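Ankyrin-repeat protein (Cryptosporidium parvum, PDB 2W4S) probably binds RNA through this all-helical domain, which belongs to the RNA-binding family of the snRNA and snoRNA transport factor PHAX. Local coordinates at residues L41-A45 and F69-L73. Sequence-based numbering, arbitrary orientation.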
loop_
_atom_site.group_PDB
_atom_site.type_symbol
_atom_site.label_atom_id
_atom_site.label_comp_id
_atom_site.label_asym_id
_atom_site.label_seq_id
_atom_site.Cartn_x
_atom_site.Cartn_y
_atom_site.Cartn_z
ATOM N N LEU C 41 -5.793 -4.438 6.421
ATOM C CA LEU C 41 -6.767 -3.363 6.665
ATOM C C LEU C 41 -6.656 -2.238 5.594
ATOM O O LEU C 41 -7.666 -1.691 5.131
ATOM C CB LEU C 41 -6.538 -2.804 8.068
ATOM C CG LEU C 41 -7.631 -2.221 8.950
ATOM C CD1 LEU C 41 -8.843 -3.166 9.103
ATOM C CD2 LEU C 41 -7.001 -1.963 10.290
ATOM N N TYR C 42 -5.416 -1.902 5.227
ATOM C CA TYR C 42 -5.128 -0.855 4.242
ATOM C C TYR C 42 -5.665 -1.304 2.893
ATOM O O TYR C 42 -6.386 -0.568 2.214
ATOM C CB TYR C 42 -3.622 -0.570 4.201
ATOM C CG TYR C 42 -3.184 0.277 3.038
ATOM C CD1 TYR C 42 -3.778 1.499 2.799
ATOM C CD2 TYR C 42 -2.170 -0.142 2.183
ATOM C CE1 TYR C 42 -3.404 2.273 1.739
ATOM C CE2 TYR C 42 -1.765 0.648 1.091
ATOM C CZ TYR C 42 -2.392 1.851 0.885
ATOM O OH TYR C 42 -2.037 2.667 -0.141
ATOM N N GLU C 43 -5.358 -2.555 2.559
ATOM C CA GLU C 43 -5.871 -3.189 1.357
ATOM C C GLU C 43 -7.386 -3.197 1.287
ATOM O O GLU C 43 -7.960 -2.866 0.225
ATOM C CB GLU C 43 -5.383 -4.622 1.238
ATOM C CG GLU C 43 -5.913 -5.239 -0.020
ATOM C CD GLU C 43 -5.768 -6.732 -0.065
ATOM O OE1 GLU C 43 -5.568 -7.372 1.004
ATOM O OE2 GLU C 43 -5.859 -7.261 -1.201
ATOM N N ASN C 44 -8.026 -3.584 2.398
ATOM C CA ASN C 44 -9.482 -3.667 2.470
ATOM C C ASN C 44 -10.126 -2.322 2.297
ATOM O O ASN C 44 -11.149 -2.224 1.637
ATOM C CB ASN C 44 -9.939 -4.324 3.768
ATOM C CG ASN C 44 -9.698 -5.827 3.773
ATOM O OD1 ASN C 44 -9.798 -6.485 2.733
ATOM N ND2 ASN C 44 -9.340 -6.378 4.936
ATOM N N ALA C 45 -9.509 -1.291 2.876
ATOM C CA ALA C 45 -9.933 0.110 2.712
ATOM C C ALA C 45 -9.834 0.505 1.261
ATOM O O ALA C 45 -10.715 1.201 0.746
ATOM C CB ALA C 45 -9.082 1.050 3.555
ATOM N N PHE C 69 -10.754 3.331 6.672
ATOM C CA PHE C 69 -9.801 2.571 7.489
ATOM C C PHE C 69 -10.200 2.602 8.973
ATOM O O PHE C 69 -10.096 1.589 9.668
ATOM C CB PHE C 69 -8.400 3.163 7.246
ATOM C CG PHE C 69 -7.271 2.431 7.927
ATOM C CD1 PHE C 69 -6.603 1.393 7.273
ATOM C CD2 PHE C 69 -6.841 2.810 9.203
ATOM C CE1 PHE C 69 -5.536 0.735 7.886
ATOM C CE2 PHE C 69 -5.777 2.146 9.837
ATOM C CZ PHE C 69 -5.116 1.110 9.170
ATOM N N CYS C 70 -10.697 3.738 9.453
ATOM C CA CYS C 70 -11.160 3.829 10.845
ATOM C C CYS C 70 -12.448 3.051 11.124
ATOM O O CYS C 70 -12.608 2.463 12.185
ATOM C CB CYS C 70 -11.327 5.285 11.294
ATOM S SG CYS C 70 -9.761 6.157 11.333
ATOM N N TYR C 71 -13.371 3.085 10.176
ATOM C CA TYR C 71 -14.578 2.262 10.232
ATOM C C TYR C 71 -14.218 0.765 10.216
ATOM O O TYR C 71 -14.797 -0.021 10.925
ATOM C CB TYR C 71 -15.485 2.624 9.033
ATOM C CG TYR C 71 -16.412 1.522 8.622
ATOM C CD1 TYR C 71 -17.565 1.279 9.339
ATOM C CD2 TYR C 71 -16.120 0.706 7.543
ATOM C CE1 TYR C 71 -18.417 0.248 9.011
ATOM C CE2 TYR C 71 -16.971 -0.318 7.192
ATOM C CZ TYR C 71 -18.125 -0.542 7.942
ATOM O OH TYR C 71 -19.003 -1.555 7.636
ATOM N N LEU C 72 -13.255 0.379 9.389
ATOM C CA LEU C 72 -12.802 -1.012 9.302
ATOM C C LEU C 72 -12.097 -1.502 10.568
ATOM O O LEU C 72 -12.205 -2.660 10.944
ATOM C CB LEU C 72 -11.860 -1.129 8.130
ATOM C CG LEU C 72 -12.314 -1.883 6.888
ATOM C CD1 LEU C 72 -13.822 -2.063 6.829
ATOM C CD2 LEU C 72 -11.717 -1.253 5.607
ATOM N N LEU C 73 -11.366 -0.597 11.195
ATOM C CA LEU C 73 -10.600 -0.858 12.385
ATOM C C LEU C 73 -11.595 -1.051 13.510
ATOM O O LEU C 73 -11.468 -1.966 14.324
ATOM C CB LEU C 73 -9.706 0.352 12.633
ATOM C CG LEU C 73 -8.684 0.357 13.763
ATOM C CD1 LEU C 73 -7.692 -0.830 13.669
ATOM C CD2 LEU C 73 -7.924 1.692 13.756
#
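Leu41 and Ala45 of helix 24-50 face Phe69 and Leu72 of helix 65-78 where the axes of 41-45 and 69-73 approach to 9.4 Å, with N-to-C directions 123° apart and the CA atoms of Ala45 and Phe69 nearest at 5.4 Å. Leu41 reaches between Phe69, Leu72 and Leu73, and its two methyls divide the work. The Leu41 and Leu72 side chains run antiparallel alongside one another, with CD1 of Leu41 3.8 Å from CB of Leu72. CD2 of Leu41 sits off-centre over the Phe69 ring in a CH-pi contact, 4.2 Å from the centroid and 29° off the ring normal, and also meets CD1 of Leu73 at 3.6 Å. With CG anti to the backbone N (chi1 -175°), the Phe69 ring extends towards the backbone at Leu41 and Tyr42, where the backbone N of Tyr42 lies in the ring plane at its edge, 3.7 Å from CE1 of Phe69. The contact belongs to the buried core of a small all-helical domain assigned to the PHAX RNA-binding family; Leu18 of helix 6-18 and Ile26 add to the packing round Phe69. Leu72 lays its CD2 methyl against the backbone of Asn44 and Ala45, 3.5 Å from Ala45 N, an amide already bonded within its helix to Leu41 O. Tyr42 directs its ring away from helix 65-78, and its OH hydrogen-bonds to the OH of Tyr42 of the second subunit.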